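Long-range contacts in glycosyl hyrolase, family 3 (Deinococcus radiodurans, PDB 3TEV), which probably hydrolyses O-glycosidic bonds in carbohydrates as a family 3 glycoside hydrolase: residues 131-136 against 176-181; 181-186 against 225-230. All coordinates share one frame; numbering follows the deposited sequence.

Contact 1: 131-136 against 176-181; sequences TPVLDI and CAKHFP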
loop_
_atom_site.group_PDB
_atom_site.type_symbol
_atom_site.label_atom_id
_atom_site.label_comp_id
_atom_site.label_asym_id
_atom_site.label_seq_id
_atom_site.Cartn_x
_atom_site.Cartn_y
_atom_site.Cartn_z
ATOM N N THR A 131 -0.469 -7.725 -0.750
ATOM C CA THR A 131 0.549 -8.765 -0.503
ATOM C C THR A 131 1.530 -8.658 -1.672
ATOM O O THR A 131 1.193 -8.057 -2.695
ATOM C CB THR A 131 0.011 -10.249 -0.481
ATOM O OG1 THR A 131 -0.915 -10.460 -1.562
ATOM C CG2 THR A 131 -0.601 -10.626 0.858
ATOM N N PRO A 132 2.739 -9.237 -1.531
ATOM C CA PRO A 132 3.198 -10.009 -0.370
ATOM C C PRO A 132 3.815 -9.153 0.740
ATOM O O PRO A 132 4.325 -8.058 0.498
ATOM C CB PRO A 132 4.279 -10.913 -0.970
ATOM C CG PRO A 132 4.910 -10.025 -2.057
ATOM C CD PRO A 132 3.767 -9.167 -2.592
ATOM N N VAL A 133 3.757 -9.681 1.954
ATOM C CA VAL A 133 4.587 -9.222 3.036
ATOM C C VAL A 133 6.019 -9.629 2.657
ATOM O O VAL A 133 6.268 -10.796 2.375
ATOM C CB VAL A 133 4.150 -9.919 4.346
ATOM C CG1 VAL A 133 5.220 -9.789 5.447
ATOM C CG2 VAL A 133 2.792 -9.376 4.804
ATOM N N LEU A 134 6.935 -8.663 2.607
ATOM C CA LEU A 134 8.353 -8.954 2.389
ATOM C C LEU A 134 9.145 -8.646 3.648
ATOM O O LEU A 134 10.376 -8.604 3.623
ATOM C CB LEU A 134 8.927 -8.155 1.211
ATOM C CG LEU A 134 8.300 -8.304 -0.180
ATOM C CD1 LEU A 134 8.981 -7.398 -1.235
ATOM C CD2 LEU A 134 8.322 -9.755 -0.615
ATOM N N ASP A 135 8.433 -8.394 4.744
ATOM C CA ASP A 135 9.055 -8.267 6.061
ATOM C C ASP A 135 9.734 -9.599 6.390
ATOM O O ASP A 135 9.256 -10.660 5.993
ATOM C CB ASP A 135 8.013 -7.914 7.139
ATOM C CG ASP A 135 7.175 -6.680 6.778
ATOM O OD1 ASP A 135 7.716 -5.693 6.227
ATOM O OD2 ASP A 135 5.960 -6.691 7.063
ATOM N N ILE A 136 10.857 -9.519 7.099
ATOM C CA ILE A 136 11.612 -10.693 7.512
ATOM C C ILE A 136 11.478 -10.903 9.011
ATOM O O ILE A 136 11.859 -10.043 9.808
ATOM C CB ILE A 136 13.117 -10.542 7.181
ATOM C CG1 ILE A 136 13.318 -10.248 5.699
ATOM C CG2 ILE A 136 13.901 -11.805 7.613
ATOM C CD1 ILE A 136 14.705 -9.786 5.368
ATOM N N CYS A 176 0.777 -5.523 -3.891
ATOM C CA CYS A 176 1.514 -4.409 -3.294
ATOM C C CYS A 176 2.401 -4.954 -2.187
ATOM O O CYS A 176 1.887 -5.466 -1.195
ATOM C CB CYS A 176 0.542 -3.368 -2.744
ATOM S SG CYS A 176 1.288 -1.859 -2.029
ATOM N N ALA A 177 3.717 -4.873 -2.371
ATOM C CA ALA A 177 4.675 -5.341 -1.379
ATOM C C ALA A 177 4.645 -4.433 -0.135
ATOM O O ALA A 177 4.551 -3.209 -0.257
ATOM C CB ALA A 177 6.066 -5.359 -1.981
ATOM N N LYS A 178 4.721 -5.030 1.052
ATOM C CA LYS A 178 4.740 -4.253 2.290
ATOM C C LYS A 178 5.649 -4.928 3.341
ATOM O O LYS A 178 5.962 -6.109 3.182
ATOM C CB LYS A 178 3.319 -4.089 2.810
ATOM C CG LYS A 178 2.584 -5.387 2.967
ATOM C CD LYS A 178 1.106 -5.179 3.287
ATOM C CE LYS A 178 0.539 -6.472 3.866
ATOM N NZ LYS A 178 -0.938 -6.445 3.963
ATOM N N HIS A 179 6.128 -4.207 4.369
ATOM C CA HIS A 179 6.002 -2.739 4.533
ATOM C C HIS A 179 7.374 -2.098 4.426
ATOM O O HIS A 179 8.197 -2.216 5.337
ATOM C CB HIS A 179 5.459 -2.382 5.911
ATOM C CG HIS A 179 4.242 -3.144 6.297
ATOM N ND1 HIS A 179 4.270 -4.498 6.564
ATOM C CD2 HIS A 179 2.958 -2.744 6.482
ATOM C CE1 HIS A 179 3.052 -4.901 6.891
ATOM N NE2 HIS A 179 2.237 -3.857 6.845
ATOM N N PHE A 180 7.614 -1.405 3.334
ATOM C CA PHE A 180 8.909 -0.840 3.074
ATOM C C PHE A 180 9.257 0.253 4.104
ATOM O O PHE A 180 8.431 1.105 4.399
ATOM C CB PHE A 180 8.905 -0.280 1.662
ATOM C CG PHE A 180 10.206 0.265 1.236
ATOM C CD1 PHE A 180 11.190 -0.582 0.732
ATOM C CD2 PHE A 180 10.464 1.624 1.350
ATOM C CE1 PHE A 180 12.408 -0.071 0.341
ATOM C CE2 PHE A 180 11.676 2.137 0.973
ATOM C CZ PHE A 180 12.656 1.295 0.470
ATOM N N PRO A 181 10.495 0.260 4.618
ATOM C CA PRO A 181 11.631 -0.574 4.255
ATOM C C PRO A 181 11.821 -1.891 5.030
ATOM O O PRO A 181 12.905 -2.467 4.946
ATOM C CB PRO A 181 12.839 0.352 4.492
ATOM C CG PRO A 181 12.319 1.634 4.964
ATOM C CD PRO A 181 10.914 1.425 5.409
#

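Contact 2: 181-186 against 225-230; sequences PGHGDT and AHIVYD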
loop_
_atom_site.group_PDB
_atom_site.type_symbol
_atom_site.label_atom_id
_atom_site.label_comp_id
_atom_site.label_asym_id
_atom_site.label_seq_id
_atom_site.Cartn_x
_atom_site.Cartn_y
_atom_site.Cartn_z
ATOM N N PRO A 181 10.495 0.260 4.618
ATOM C CA PRO A 181 11.631 -0.574 4.255
ATOM C C PRO A 181 11.821 -1.891 5.030
ATOM O O PRO A 181 12.905 -2.467 4.946
ATOM C CB PRO A 181 12.839 0.352 4.492
ATOM C CG PRO A 181 12.319 1.634 4.964
ATOM C CD PRO A 181 10.914 1.425 5.409
ATOM N N GLY A 182 10.805 -2.365 5.757
ATOM C CA GLY A 182 10.848 -3.685 6.406
ATOM C C GLY A 182 10.460 -3.623 7.868
ATOM O O GLY A 182 11.171 -2.999 8.672
ATOM N N HIS A 183 9.352 -4.291 8.214
ATOM C CA HIS A 183 8.741 -4.234 9.555
ATOM C C HIS A 183 9.225 -5.344 10.472
ATOM O O HIS A 183 8.792 -5.434 11.635
ATOM C CB HIS A 183 7.222 -4.367 9.453
ATOM C CG HIS A 183 6.468 -3.499 10.417
ATOM N ND1 HIS A 183 6.610 -3.599 11.790
ATOM C CD2 HIS A 183 5.559 -2.511 10.204
ATOM C CE1 HIS A 183 5.830 -2.707 12.381
ATOM N NE2 HIS A 183 5.181 -2.033 11.443
ATOM N N GLY A 184 10.104 -6.197 9.954
ATOM C CA GLY A 184 10.461 -7.425 10.645
ATOM C C GLY A 184 11.010 -7.331 12.063
ATOM O O GLY A 184 10.732 -8.199 12.891
ATOM N N ASP A 185 11.787 -6.293 12.360
ATOM C CA ASP A 185 12.543 -6.273 13.618
ATOM C C ASP A 185 12.593 -4.898 14.297
ATOM O O ASP A 185 13.660 -4.376 14.623
ATOM C CB ASP A 185 13.941 -6.844 13.380
ATOM C CG ASP A 185 14.706 -7.091 14.667
ATOM O OD1 ASP A 185 14.092 -7.398 15.718
ATOM O OD2 ASP A 185 15.941 -6.968 14.620
ATOM N N THR A 186 11.408 -4.341 14.526
ATOM C CA THR A 186 11.240 -2.964 15.023
ATOM C C THR A 186 11.141 -2.941 16.546
ATOM O O THR A 186 10.723 -3.936 17.136
ATOM C CB THR A 186 9.986 -2.306 14.390
ATOM O OG1 THR A 186 8.818 -3.088 14.674
ATOM C CG2 THR A 186 10.130 -2.236 12.889
ATOM N N ALA A 225 6.132 1.906 5.500
ATOM C CA ALA A 225 5.991 1.677 6.921
ATOM C C ALA A 225 6.191 2.965 7.738
ATOM O O ALA A 225 7.124 3.711 7.477
ATOM C CB ALA A 225 7.093 0.681 7.298
ATOM N N HIS A 226 5.361 3.188 8.755
ATOM C CA HIS A 226 5.573 4.281 9.707
ATOM C C HIS A 226 6.706 3.921 10.681
ATOM O O HIS A 226 6.493 3.852 11.877
ATOM C CB HIS A 226 4.303 4.572 10.524
ATOM C CG HIS A 226 3.083 4.854 9.710
ATOM N ND1 HIS A 226 3.096 5.656 8.581
ATOM C CD2 HIS A 226 1.793 4.473 9.887
ATOM C CE1 HIS A 226 1.873 5.728 8.087
ATOM N NE2 HIS A 226 1.064 5.025 8.863
ATOM N N ILE A 227 7.905 3.687 10.170
ATOM C CA ILE A 227 9.016 3.265 11.016
ATOM C C ILE A 227 10.208 4.182 10.793
ATOM O O ILE A 227 10.474 4.589 9.670
ATOM C CB ILE A 227 9.416 1.802 10.691
ATOM C CG1 ILE A 227 8.224 0.864 10.916
ATOM C CG2 ILE A 227 10.653 1.349 11.509
ATOM C CD1 ILE A 227 8.381 -0.478 10.188
ATOM N N VAL A 228 10.910 4.506 11.870
ATOM C CA VAL A 228 12.090 5.355 11.793
ATOM C C VAL A 228 13.319 4.446 11.674
ATOM O O VAL A 228 13.550 3.597 12.548
ATOM C CB VAL A 228 12.211 6.317 13.041
ATOM C CG1 VAL A 228 13.406 7.241 12.906
ATOM C CG2 VAL A 228 10.939 7.151 13.228
ATOM N N TYR A 229 14.079 4.600 10.587
ATOM C CA TYR A 229 15.363 3.881 10.409
ATOM C C TYR A 229 16.522 4.845 10.641
ATOM O O TYR A 229 16.787 5.696 9.784
ATOM C CB TYR A 229 15.457 3.260 9.014
ATOM C CG TYR A 229 14.365 2.254 8.778
ATOM C CD1 TYR A 229 14.616 0.876 8.789
ATOM C CD2 TYR A 229 13.057 2.687 8.592
ATOM C CE1 TYR A 229 13.571 -0.047 8.611
ATOM C CE2 TYR A 229 12.032 1.798 8.400
ATOM C CZ TYR A 229 12.278 0.443 8.417
ATOM O OH TYR A 229 11.187 -0.386 8.212
ATOM N N ASP A 230 17.185 4.719 11.797
ATOM C CA ASP A 230 18.340 5.548 12.161
ATOM C C ASP A 230 19.382 5.689 11.044
ATOM O O ASP A 230 19.987 6.750 10.873
ATOM C CB ASP A 230 19.067 4.980 13.392
ATOM C CG ASP A 230 18.230 5.019 14.661
ATOM O OD1 ASP A 230 17.128 5.594 14.673
ATOM O OD2 ASP A 230 18.691 4.460 15.675
#

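Contact 1: 131-136 against 176-181
The imidazole of His-179 and the carboxylate of Asp-135 lie almost in one plane, 12° apart, and meet edge to edge. Over the centre of one ring face sits Lys-178 CB, the preceding residue being brought there across a cis peptide bond; at the ring edge stands the Asp-135 carboxylate. His-179 ND1 donates to the syn lone pair of Asp-135 OD2 at 2.8 Å, with the acceptor close to the ring plane. The second oxygen is engaged as well: His-179 N gives a straight bond to Asp-135 OD1 at 2.9 Å, reaching its syn side from 30° out of the carboxylate plane. With side chain and backbone of one histidine held by the two oxygens of one aspartate, both the carboxylate and the imidazole have their rotation fixed, and His-183 N adds a further bond to OD1.

The backbones add a single parallel bridge, Val-133 with Lys-178. Lys-178 N bonds to Pro-132 O at 3.1 Å, and Lys-178 O receives Leu-134 N at 2.8 Å nearly along the C=O axis, so the residue is gripped from both its backbone ends around Val-133. Leu-134 CD1 packs on Ala-177 CB at 3.6 Å. The Lys-178 chain, extended beyond CG, passes Val-133 CG2 with its CE at 3.8 Å and carries NZ on to Phe-130 O.

The bridge carries the parallel pairing of strands 128-129 and 174-180 into the loop after strand 128-129. Strand 221-224 adjoins strand 174-180 on its other side, helix 154-169 packs against Pro-132, and helix 210-215 against Leu-134.

Contact 2: 181-186 against 225-230
Tyr-229 meets Pro-181 and Gly-182 with the outer half of its ring. From CB, which points toward the loop, CG leaves anti to the carbonyl carbon (chi1 -61°), and the ring is carried out to the proline tip to tip. CD2 has Pro-181 CG at 3.8 Å; further along, CE2 comes within 3.2 Å of Pro-181 CD, a tight contact. Pro-181 CG stands over the ring face, offset toward the rim, in a CH-pi arrangement. CE1 and CZ skirt Gly-182 O, which lies at the ring edge, in plane. At the tip, OH donates to Gly-182 O at 2.7 Å, approaching from above the carbonyl plane. A phenylalanine in place of Tyr-229 would probably leave Gly-182 O without this donor and the loop less firmly held.

Alongside, Ile-227 CD1 rests over one face of the His-183 ring, 3.6 Å from its centroid, and also touches Thr-186 CG2 at 3.7 Å, so one methyl fills the angle between the two side chains. Strand 196-197 backs this group through Val-197.

The arrangement joins loops leaving the C-terminal ends of neighbouring strands of a TIM barrel, the end at which such barrels carry their active sites. The loop continues a Lys-His-Phe-Pro-Gly-His-Gly sequence, consistent with the signature of family 3 beta-N-acetylglucosaminidases.

Both contacts are buried, yet they sit at different depths: the centre of contact 1 lies about 9 Å from that of the chain and the centre of contact 2 about 15 Å. Strand 174-180 and its outgoing loop serve both, with Pro-181 common to the two. Contact 1, between strand 174-180 and the loop leaving the adjacent strand 128-129, rests on backbone pairing and a polar histidine-aspartate grip, whereas contact 2, among loops beyond the strand ends, relies on methyl and proline groups over ring faces with a single hydrogen bond across. They are coupled directly: Phe-180 O lies 2.7 Å from Ala-225 N, a probable hydrogen bond, and the rings of His-179 and His-183 meet edge-to-face.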